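Local coordinates for protein 24-sterol C-methyltransferase (Haloferax volcanii, PDB 6F5Z) that probably transfers a methyl group from S-adenosylmethionine to its substrate, working in complex with the methyltransferase activator Trm112, at residues Thr41-Gly46 and Asp102-Val107; Phe66-Ser71 and Ser88-Asp93; Ile190-Ala195 and Glu207-Arg212. All blocks are in the same frame, centred on the assembly; numbering follows the deposited sequence.

Contact 1 (Thr41-Gly46 and Asp102-Val107); sequences TVVDLG and DSVDHV. With SAH (S-adenosyl-L-homocysteine), chain G.
Asp105 sits where the chain Asp102-Val107 turns a corner before joining the strand Thr41-Leu45, and its short side chain folds back onto Thr41. Its CB lies 3.3 Å from Thr41 O. CG stands anti to its own carbonyl carbon (chi1 -63°), which swings the carboxylate over to the backbone N of Thr41. There OD2 offers its anti lone pair to Thr41 N, 2.7 Å away and almost perfectly straight at 174°, while OD1 turns to a glycerol, probably from the crystallisation liquor, and, weakly, to Lys131. The backbone answers in the other direction: Thr41 O takes two donors, Asp105 N at 2.9 Å and His106 N at 3.2 Å. An alanine here would remove the acceptor for Thr41 N and would probably loosen this corner.

Beyond the corner the pairing becomes regular and parallel, with Val43 N bonded to His106 O at 3.0 Å. The side chains of Val43 and Val104 cross at about a right angle, with CG2 of Val43 3.6 Å from CG2 of Val104, and Leu45 CD1 rests on Val107 CG1. Just past the strand, Gly46 O accepts a hydrogen bond from the amino N of SAH at 2.8 Å; the positive phi of Gly46 suits a residue without a side chain, and a CB would strike the ribose O4'. These two strands are central in the Rossmann-like methyltransferase sheet: Val42 faces helix 51-60, Leu45 and Val107 face helix 119-129, and strand 134-140 flanks His106 and Val107.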
loop_
_atom_site.group_PDB
_atom_site.type_symbol
_atom_site.label_atom_id
_atom_site.label_comp_id
_atom_site.label_asym_id
_atom_site.label_seq_id
_atom_site.Cartn_x
_atom_site.Cartn_y
_atom_site.Cartn_z
ATOM N N THR B 41 -10.750 2.222 14.635
ATOM C CA THR B 41 -11.479 3.499 14.530
ATOM C C THR B 41 -11.062 4.137 13.213
ATOM O O THR B 41 -9.870 4.315 12.972
ATOM C CB THR B 41 -11.127 4.409 15.694
ATOM O OG1 THR B 41 -11.667 3.872 16.906
ATOM C CG2 THR B 41 -11.676 5.846 15.493
ATOM N N VAL B 42 -12.043 4.474 12.368
ATOM C CA VAL B 42 -11.768 5.092 11.078
ATOM C C VAL B 42 -12.515 6.418 10.957
ATOM O O VAL B 42 -13.708 6.499 11.308
ATOM C CB VAL B 42 -12.151 4.122 9.913
ATOM C CG1 VAL B 42 -11.978 4.776 8.517
ATOM C CG2 VAL B 42 -11.316 2.839 10.001
ATOM N N VAL B 43 -11.845 7.422 10.400
ATOM C CA VAL B 43 -12.450 8.716 10.069
ATOM C C VAL B 43 -12.546 8.789 8.536
ATOM O O VAL B 43 -11.569 8.491 7.818
ATOM C CB VAL B 43 -11.622 9.890 10.636
ATOM C CG1 VAL B 43 -12.108 11.238 10.058
ATOM C CG2 VAL B 43 -11.729 9.915 12.150
ATOM N N ASP B 44 -13.732 9.135 8.056
ATOM C CA ASP B 44 -14.005 9.260 6.626
ATOM C C ASP B 44 -14.210 10.753 6.349
ATOM O O ASP B 44 -15.188 11.359 6.850
ATOM C CB ASP B 44 -15.293 8.459 6.312
ATOM C CG ASP B 44 -15.820 8.531 4.907
ATOM O OD1 ASP B 44 -15.195 9.226 4.070
ATOM O OD2 ASP B 44 -16.863 7.889 4.639
ATOM N N LEU B 45 -13.227 11.359 5.651
ATOM C CA LEU B 45 -13.256 12.793 5.388
ATOM C C LEU B 45 -14.007 13.100 4.116
ATOM O O LEU B 45 -13.562 12.692 3.039
ATOM C CB LEU B 45 -11.841 13.326 5.308
ATOM C CG LEU B 45 -11.040 13.260 6.592
ATOM C CD1 LEU B 45 -9.631 13.784 6.335
ATOM C CD2 LEU B 45 -11.679 14.081 7.719
ATOM N N GLY B 46 -15.160 13.782 4.246
ATOM C CA GLY B 46 -16.041 14.087 3.116
ATOM C C GLY B 46 -16.860 12.867 2.780
ATOM O O GLY B 46 -16.934 12.420 1.639
ATOM N N ASP B 102 -3.378 11.508 17.773
ATOM C CA ASP B 102 -3.109 10.073 17.885
ATOM C C ASP B 102 -4.301 9.286 18.409
ATOM O O ASP B 102 -4.143 8.447 19.308
ATOM C CB ASP B 102 -1.880 9.825 18.789
ATOM C CG ASP B 102 -0.564 10.484 18.413
ATOM O OD1 ASP B 102 -0.443 10.986 17.276
ATOM O OD2 ASP B 102 0.347 10.494 19.250
ATOM N N SER B 103 -5.488 9.555 17.868
ATOM C CA SER B 103 -6.677 8.907 18.376
ATOM C C SER B 103 -7.371 8.035 17.328
ATOM O O SER B 103 -8.344 7.367 17.657
ATOM C CB SER B 103 -7.660 9.989 18.832
ATOM O OG SER B 103 -8.109 10.801 17.745
ATOM N N VAL B 104 -6.918 8.094 16.059
ATOM C CA VAL B 104 -7.584 7.433 14.910
ATOM C C VAL B 104 -6.695 6.378 14.318
ATOM O O VAL B 104 -5.505 6.627 14.096
ATOM C CB VAL B 104 -8.038 8.516 13.881
ATOM C CG1 VAL B 104 -8.610 7.895 12.624
ATOM C CG2 VAL B 104 -9.085 9.437 14.535
ATOM N N ASP B 105 -7.269 5.190 14.008
ATOM C CA ASP B 105 -6.418 4.155 13.407
ATOM C C ASP B 105 -6.177 4.382 11.921
ATOM O O ASP B 105 -5.069 4.122 11.448
ATOM C CB ASP B 105 -7.022 2.765 13.634
ATOM C CG ASP B 105 -7.095 2.397 15.117
ATOM O OD1 ASP B 105 -6.031 2.293 15.751
ATOM O OD2 ASP B 105 -8.211 2.370 15.668
ATOM N N HIS B 106 -7.232 4.803 11.168
ATOM C CA HIS B 106 -7.057 5.058 9.740
ATOM C C HIS B 106 -7.985 6.166 9.295
ATOM O O HIS B 106 -9.049 6.378 9.900
ATOM C CB HIS B 106 -7.372 3.821 8.882
ATOM C CG HIS B 106 -6.601 2.612 9.269
ATOM N ND1 HIS B 106 -7.133 1.649 10.136
ATOM C CD2 HIS B 106 -5.333 2.284 8.953
ATOM C CE1 HIS B 106 -6.163 0.766 10.305
ATOM N NE2 HIS B 106 -5.058 1.095 9.639
ATOM N N VAL B 107 -7.555 6.883 8.251
ATOM C CA VAL B 107 -8.397 7.939 7.651
ATOM C C VAL B 107 -8.566 7.548 6.180
ATOM O O VAL B 107 -7.605 7.158 5.502
ATOM C CB VAL B 107 -7.697 9.321 7.758
ATOM C CG1 VAL B 107 -8.480 10.406 7.005
ATOM C CG2 VAL B 107 -7.543 9.726 9.223
HETATM N N SAH G . -16.721 10.472 -0.391
HETATM C CA SAH G . -18.050 10.579 -1.049
HETATM C CB SAH G . -18.488 12.059 -1.389
HETATM C CG SAH G . -17.575 12.733 -2.409
HETATM S SD SAH G . -18.157 14.430 -2.772
HETATM C C SAH G . -18.128 9.726 -2.343
HETATM O O SAH G . -17.045 9.049 -2.611
HETATM O OXT SAH G . -19.124 9.690 -3.028
HETATM C "C5'" SAH G . -17.163 15.455 -1.662
HETATM C "C4'" SAH G . -17.676 15.477 -0.234
HETATM O "O4'" SAH G . -16.729 16.234 0.564
HETATM C "C3'" SAH G . -19.022 16.206 -0.130
HETATM O "O3'" SAH G . -19.990 15.463 0.611
HETATM C "C2'" SAH G . -18.645 17.575 0.446
HETATM O "O2'" SAH G . -19.662 18.213 1.216
HETATM C "C1'" SAH G . -17.412 17.246 1.287
HETATM N N9 SAH G . -16.485 18.364 1.473
HETATM C C8 SAH G . -15.891 19.119 0.490
HETATM N N7 SAH G . -15.063 20.029 0.944
HETATM C C5 SAH G . -15.108 19.859 2.320
HETATM C C6 SAH G . -14.455 20.521 3.384
HETATM N N6 SAH G . -13.616 21.553 3.223
HETATM N N1 SAH G . -14.729 20.108 4.647
HETATM C C2 SAH G . -15.615 19.118 4.825
HETATM N N3 SAH G . -16.289 18.422 3.906
HETATM C C4 SAH G . -15.985 18.838 2.659
HETATM O O HOH W 1 -10.157 5.711 18.869
#

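Contact 2 (Phe66-Ser71 and Ser88-Asp93); sequences FGLDGS and SFLVGD. With SAH (S-adenosyl-L-homocysteine), chain G.
Phe66 opens with its ring beside Ser88, whose OG comes within 3.4 Å of Phe66 CD2 while bonding to Gly65 O. Leu90 CD2 meets the same ring at its edge, and Phe99 packs against it edge-to-face. Gly67 N donates to Ser88 O at 2.8 Å, and Gly67 O accepts from Leu90 N. A CB here would collide with Phe89 CD1, which lies against Gly67 CA.

Leu68 points to the face shared with Phe66 and crosses Leu90 obliquely, CD1 to CD1 at 4.2 Å. Leu90 holds CG in the crowded place between N and carbonyl carbon (chi1 65°), which brings its tip back toward the first strand. Leu68 CD2 covers the carbonyl carbon of Gly92 at 3.8 Å. The two strands, linked by helix 72-80, form a beta-alpha-beta unit of the Rossmann-like methyltransferase fold, in which an acidic residue at the end of the second strand commonly grips the cofactor ribose.

Asp69 holds that position: OD1 accepts from SAH O2' at 2.6 Å and OD2 from O3' at 2.7 Å, so each oxygen takes one hydroxyl and one backbone N-H, OD2 from Gly48 and OD1 from Ser71. Its backbone O takes Gly92 N from 52° above the carbonyl plane. Gly70 runs past the N3-C2 edge of the adenine, where a CB would crowd SAH C2; Asp93 OD1 bonds weakly to N6, while its OD2 accepts from Asp95 N. Ser71 N closes an Asx turn onto Asp69 OD1 at 3.0 Å, while Ser71 OG, as N-cap, bonds to Met74 N and Asp8.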
loop_
_atom_site.group_PDB
_atom_site.type_symbol
_atom_site.label_atom_id
_atom_site.label_comp_id
_atom_site.label_asym_id
_atom_site.label_seq_id
_atom_site.Cartn_x
_atom_site.Cartn_y
_atom_site.Cartn_z
ATOM N N PHE B 66 -16.317 7.525 11.999
ATOM C CA PHE B 66 -16.773 8.912 12.045
ATOM C C PHE B 66 -16.783 9.435 10.625
ATOM O O PHE B 66 -15.717 9.474 9.999
ATOM C CB PHE B 66 -15.846 9.801 12.876
ATOM C CG PHE B 66 -15.723 9.414 14.319
ATOM C CD1 PHE B 66 -14.869 8.387 14.709
ATOM C CD2 PHE B 66 -16.465 10.067 15.292
ATOM C CE1 PHE B 66 -14.792 7.990 16.042
ATOM C CE2 PHE B 66 -16.357 9.698 16.636
ATOM C CZ PHE B 66 -15.532 8.658 17.004
ATOM N N GLY B 67 -17.957 9.812 10.129
ATOM C CA GLY B 67 -18.107 10.360 8.789
ATOM C C GLY B 67 -18.263 11.863 8.911
ATOM O O GLY B 67 -19.283 12.350 9.423
ATOM N N LEU B 68 -17.218 12.592 8.532
ATOM C CA LEU B 68 -17.172 14.044 8.665
ATOM C C LEU B 68 -17.540 14.670 7.304
ATOM O O LEU B 68 -17.066 14.217 6.253
ATOM C CB LEU B 68 -15.751 14.483 9.105
ATOM C CG LEU B 68 -15.513 16.000 9.238
ATOM C CD1 LEU B 68 -14.522 16.290 10.326
ATOM C CD2 LEU B 68 -14.923 16.621 7.924
ATOM N N ASP B 69 -18.391 15.717 7.321
ATOM C CA ASP B 69 -18.762 16.383 6.076
ATOM C C ASP B 69 -19.095 17.820 6.406
ATOM O O ASP B 69 -19.578 18.121 7.490
ATOM C CB ASP B 69 -19.927 15.687 5.371
ATOM C CG ASP B 69 -19.884 15.944 3.894
ATOM O OD1 ASP B 69 -20.327 17.047 3.461
ATOM O OD2 ASP B 69 -19.390 15.071 3.164
ATOM N N GLY B 70 -18.781 18.720 5.502
ATOM C CA GLY B 70 -19.096 20.133 5.718
ATOM C C GLY B 70 -20.538 20.480 5.364
ATOM O O GLY B 70 -20.966 21.616 5.591
ATOM N N SER B 71 -21.278 19.528 4.761
ATOM C CA SER B 71 -22.685 19.690 4.392
ATOM C C SER B 71 -23.588 19.024 5.437
ATOM O O SER B 71 -23.641 17.788 5.499
ATOM C CB SER B 71 -22.965 19.117 3.005
ATOM O OG SER B 71 -24.360 18.934 2.789
ATOM N N SER B 88 -20.880 6.909 13.217
ATOM C CA SER B 88 -21.489 8.195 13.524
ATOM C C SER B 88 -21.083 9.210 12.496
ATOM O O SER B 88 -20.139 8.988 11.723
ATOM C CB SER B 88 -21.030 8.681 14.890
ATOM O OG SER B 88 -19.624 8.905 14.891
ATOM N N PHE B 89 -21.841 10.312 12.458
ATOM C CA PHE B 89 -21.659 11.385 11.490
ATOM C C PHE B 89 -21.634 12.732 12.161
ATOM O O PHE B 89 -22.271 12.948 13.203
ATOM C CB PHE B 89 -22.763 11.308 10.409
ATOM C CG PHE B 89 -22.686 9.996 9.663
ATOM C CD1 PHE B 89 -21.740 9.806 8.654
ATOM C CD2 PHE B 89 -23.466 8.904 10.054
ATOM C CE1 PHE B 89 -21.602 8.563 8.021
ATOM C CE2 PHE B 89 -23.330 7.657 9.419
ATOM C CZ PHE B 89 -22.408 7.498 8.401
ATOM N N LEU B 90 -20.850 13.651 11.595
ATOM C CA LEU B 90 -20.685 14.985 12.177
ATOM C C LEU B 90 -20.393 15.995 11.084
ATOM O O LEU B 90 -19.873 15.653 10.002
ATOM C CB LEU B 90 -19.538 14.995 13.227
ATOM C CG LEU B 90 -18.106 14.720 12.706
ATOM C CD1 LEU B 90 -17.081 15.482 13.514
ATOM C CD2 LEU B 90 -17.748 13.224 12.736
ATOM N N VAL B 91 -20.754 17.237 11.368
ATOM C CA VAL B 91 -20.428 18.347 10.486
ATOM C C VAL B 91 -19.052 18.849 10.917
ATOM O O VAL B 91 -18.807 19.103 12.096
ATOM C CB VAL B 91 -21.498 19.490 10.532
ATOM C CG1 VAL B 91 -21.273 20.514 9.410
ATOM C CG2 VAL B 91 -22.912 18.909 10.418
ATOM N N GLY B 92 -18.158 19.028 9.956
ATOM C CA GLY B 92 -16.839 19.538 10.238
ATOM C C GLY B 92 -16.165 20.057 8.986
ATOM O O GLY B 92 -16.749 19.997 7.889
ATOM N N ASP B 93 -14.931 20.545 9.157
ATOM C CA ASP B 93 -14.181 21.099 8.040
ATOM C C ASP B 93 -12.779 20.528 8.011
ATOM O O ASP B 93 -12.150 20.361 9.050
ATOM C CB ASP B 93 -14.146 22.643 8.106
ATOM C CG ASP B 93 -13.503 23.248 6.865
ATOM O OD1 ASP B 93 -14.151 23.233 5.799
ATOM O OD2 ASP B 93 -12.301 23.618 6.935
HETATM N N SAH G . -16.721 10.472 -0.391
HETATM C CA SAH G . -18.050 10.579 -1.049
HETATM C CB SAH G . -18.488 12.059 -1.389
HETATM C CG SAH G . -17.575 12.733 -2.409
HETATM S SD SAH G . -18.157 14.430 -2.772
HETATM C C SAH G . -18.128 9.726 -2.343
HETATM O O SAH G . -17.045 9.049 -2.611
HETATM O OXT SAH G . -19.124 9.690 -3.028
HETATM C "C5'" SAH G . -17.163 15.455 -1.662
HETATM C "C4'" SAH G . -17.676 15.477 -0.234
HETATM O "O4'" SAH G . -16.729 16.234 0.564
HETATM C "C3'" SAH G . -19.022 16.206 -0.130
HETATM O "O3'" SAH G . -19.990 15.463 0.611
HETATM C "C2'" SAH G . -18.645 17.575 0.446
HETATM O "O2'" SAH G . -19.662 18.213 1.216
HETATM C "C1'" SAH G . -17.412 17.246 1.287
HETATM N N9 SAH G . -16.485 18.364 1.473
HETATM C C8 SAH G . -15.891 19.119 0.490
HETATM N N7 SAH G . -15.063 20.029 0.944
HETATM C C5 SAH G . -15.108 19.859 2.320
HETATM C C6 SAH G . -14.455 20.521 3.384
HETATM N N6 SAH G . -13.616 21.553 3.223
HETATM N N1 SAH G . -14.729 20.108 4.647
HETATM C C2 SAH G . -15.615 19.118 4.825
HETATM N N3 SAH G . -16.289 18.422 3.906
HETATM C C4 SAH G . -15.985 18.838 2.659
#

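Contact 3 (Ile190-Ala195 and Glu207-Arg212); sequences IDIPAA and EAMVER
Ala208 O is held by the shorter of the two backbone hydrogen bonds inside Glu207-Arg212, a single grip from Arg212 N, a turn further along the helix, at 2.9 Å. Glu207 O is held in the same way by Glu211 N, so these two carbonyls are satisfied by the helix itself. No hydrogen bond crosses to Ile190-Ala195, and Met209 carries the contact instead.

Its side chain is fully extended, CG anti to the backbone N (chi1 -168°) and the remaining torsions also near trans, so that it reaches from the helix into the bend of the loop. Ile192 comes to meet it tip to tip, with CG2 at 4.0 Å from Met209 SD. Pro193 approaches the same sulfur at about a right angle through its ring carbon CD, at 4.1 Å. The terminal methyl, CE, goes on to lie 3.4 Å from Asp191 O and 4.1 Å from Ile190 CD1. Ile192 has a second task: CG1 stands anti to the carbonyl carbon (chi1 -63°), and beyond it CD1 settles on Val210 CA at 3.8 Å while also touching Val210 CG2.

The contact packs the long connection after strand 178-185 onto helix 206-216, the helix it leads into, at the surface of the chain. Apart from the approach of Met209 CE to Asp191 O, the packing is apolar. With no hydrogen bond between the two segments it is weakly directional, and the directional bonds lie beside it, from Arg214 to Ile190 O and from Arg206 to Pro193 O, both arginines on that helix.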
loop_
_atom_site.group_PDB
_atom_site.type_symbol
_atom_site.label_atom_id
_atom_site.label_comp_id
_atom_site.label_asym_id
_atom_site.label_seq_id
_atom_site.Cartn_x
_atom_site.Cartn_y
_atom_site.Cartn_z
ATOM N N ILE B 190 -18.171 1.162 -15.560
ATOM C CA ILE B 190 -18.902 2.122 -16.386
ATOM C C ILE B 190 -18.958 1.638 -17.835
ATOM O O ILE B 190 -17.947 1.198 -18.396
ATOM C CB ILE B 190 -18.324 3.568 -16.245
ATOM C CG1 ILE B 190 -19.256 4.588 -16.929
ATOM C CG2 ILE B 190 -16.868 3.651 -16.733
ATOM C CD1 ILE B 190 -18.961 6.081 -16.609
ATOM N N ASP B 191 -20.169 1.689 -18.419
ATOM C CA ASP B 191 -20.368 1.228 -19.794
ATOM C C ASP B 191 -19.763 2.235 -20.773
ATOM O O ASP B 191 -19.916 3.446 -20.605
ATOM C CB ASP B 191 -21.884 1.090 -20.078
ATOM C CG ASP B 191 -22.219 0.631 -21.494
ATOM O OD1 ASP B 191 -21.817 -0.494 -21.868
ATOM O OD2 ASP B 191 -22.885 1.401 -22.227
ATOM N N ILE B 192 -19.038 1.727 -21.751
ATOM C CA ILE B 192 -18.450 2.568 -22.789
ATOM C C ILE B 192 -19.143 2.168 -24.100
ATOM O O ILE B 192 -18.945 1.046 -24.568
ATOM C CB ILE B 192 -16.914 2.473 -22.863
ATOM C CG1 ILE B 192 -16.323 2.988 -21.508
ATOM C CG2 ILE B 192 -16.374 3.325 -24.051
ATOM C CD1 ILE B 192 -14.858 2.914 -21.426
ATOM N N PRO B 193 -20.009 3.050 -24.649
ATOM C CA PRO B 193 -20.724 2.689 -25.895
ATOM C C PRO B 193 -19.787 2.450 -27.078
ATOM O O PRO B 193 -18.613 2.826 -27.083
ATOM C CB PRO B 193 -21.599 3.927 -26.171
ATOM C CG PRO B 193 -21.684 4.681 -24.890
ATOM C CD PRO B 193 -20.362 4.413 -24.200
ATOM N N ALA B 194 -20.373 1.914 -28.166
ATOM C CA ALA B 194 -19.654 1.721 -29.410
ATOM C C ALA B 194 -19.226 3.083 -29.960
ATOM O O ALA B 194 -19.893 4.088 -29.673
ATOM C CB ALA B 194 -20.577 1.042 -30.414
ATOM N N ALA B 195 -18.144 3.132 -30.749
ATOM C CA ALA B 195 -17.598 4.363 -31.335
ATOM C C ALA B 195 -18.657 5.164 -32.120
ATOM O O ALA B 195 -18.567 6.392 -32.151
ATOM C CB ALA B 195 -16.376 4.080 -32.207
ATOM N N GLU B 207 -12.122 6.909 -27.532
ATOM C CA GLU B 207 -10.739 6.800 -27.047
ATOM C C GLU B 207 -10.554 7.596 -25.756
ATOM O O GLU B 207 -9.846 7.154 -24.847
ATOM C CB GLU B 207 -9.720 7.334 -28.091
ATOM C CG GLU B 207 -9.504 6.433 -29.294
ATOM C CD GLU B 207 -10.435 6.620 -30.485
ATOM O OE1 GLU B 207 -11.586 7.092 -30.307
ATOM O OE2 GLU B 207 -10.054 6.141 -31.580
ATOM N N ALA B 208 -11.169 8.795 -25.696
ATOM C CA ALA B 208 -11.014 9.636 -24.501
ATOM C C ALA B 208 -11.724 9.020 -23.303
ATOM O O ALA B 208 -11.187 9.041 -22.186
ATOM C CB ALA B 208 -11.567 11.039 -24.790
ATOM N N MET B 209 -12.896 8.438 -23.524
ATOM C CA MET B 209 -13.644 7.808 -22.434
ATOM C C MET B 209 -12.870 6.590 -21.921
ATOM O O MET B 209 -12.767 6.382 -20.703
ATOM C CB MET B 209 -15.050 7.410 -22.899
ATOM C CG MET B 209 -15.932 7.044 -21.743
ATOM S SD MET B 209 -17.624 6.735 -22.322
ATOM C CE MET B 209 -18.446 6.563 -20.694
ATOM N N VAL B 210 -12.320 5.777 -22.841
ATOM C CA VAL B 210 -11.564 4.586 -22.431
ATOM C C VAL B 210 -10.358 5.056 -21.619
ATOM O O VAL B 210 -10.087 4.481 -20.568
ATOM C CB VAL B 210 -11.111 3.749 -23.657
ATOM C CG1 VAL B 210 -10.104 2.673 -23.256
ATOM C CG2 VAL B 210 -12.310 3.114 -24.336
ATOM N N GLU B 211 -9.639 6.085 -22.087
ATOM C CA GLU B 211 -8.458 6.590 -21.384
ATOM C C GLU B 211 -8.847 7.064 -19.977
ATOM O O GLU B 211 -8.196 6.690 -18.999
ATOM C CB GLU B 211 -7.809 7.725 -22.190
ATOM C CG GLU B 211 -6.496 8.175 -21.603
ATOM C CD GLU B 211 -5.893 9.314 -22.401
ATOM O OE1 GLU B 211 -6.576 10.348 -22.586
ATOM O OE2 GLU B 211 -4.753 9.140 -22.884
ATOM N N ARG B 212 -9.947 7.807 -19.857
ATOM C CA ARG B 212 -10.404 8.320 -18.563
ATOM C C ARG B 212 -10.622 7.182 -17.558
ATOM O O ARG B 212 -10.150 7.248 -16.414
ATOM C CB ARG B 212 -11.717 9.136 -18.697
ATOM C CG ARG B 212 -12.466 9.379 -17.371
ATOM C CD ARG B 212 -11.663 10.247 -16.399
ATOM N NE ARG B 212 -12.433 10.382 -15.163
ATOM C CZ ARG B 212 -12.372 9.513 -14.150
ATOM N NH1 ARG B 212 -11.549 8.472 -14.204
ATOM N NH2 ARG B 212 -13.155 9.669 -13.087
#

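In the fold
Contacts 1 and 2 belong to the buried parallel part of one mixed sheet, where strands 41-45 and 64-69 are neighbours; Asp44 N and Phe66 O, 2.8 Å apart, probably join them by a hydrogen bond. Contact 2 is nested in the chain loop that contact 1 closes, and both end at SAH. Their chemistry is that of backbone bonds between parallel strands, with carboxylates taking a backbone N-H in contact 1 and the ribose hydroxyls in contact 2. Contact 3 lies on the surface, its centre about 35 Å from theirs and across the chain's centre from both. A loop there meets a helix largely through apolar contacts, with no hydrogen bond between the two segments.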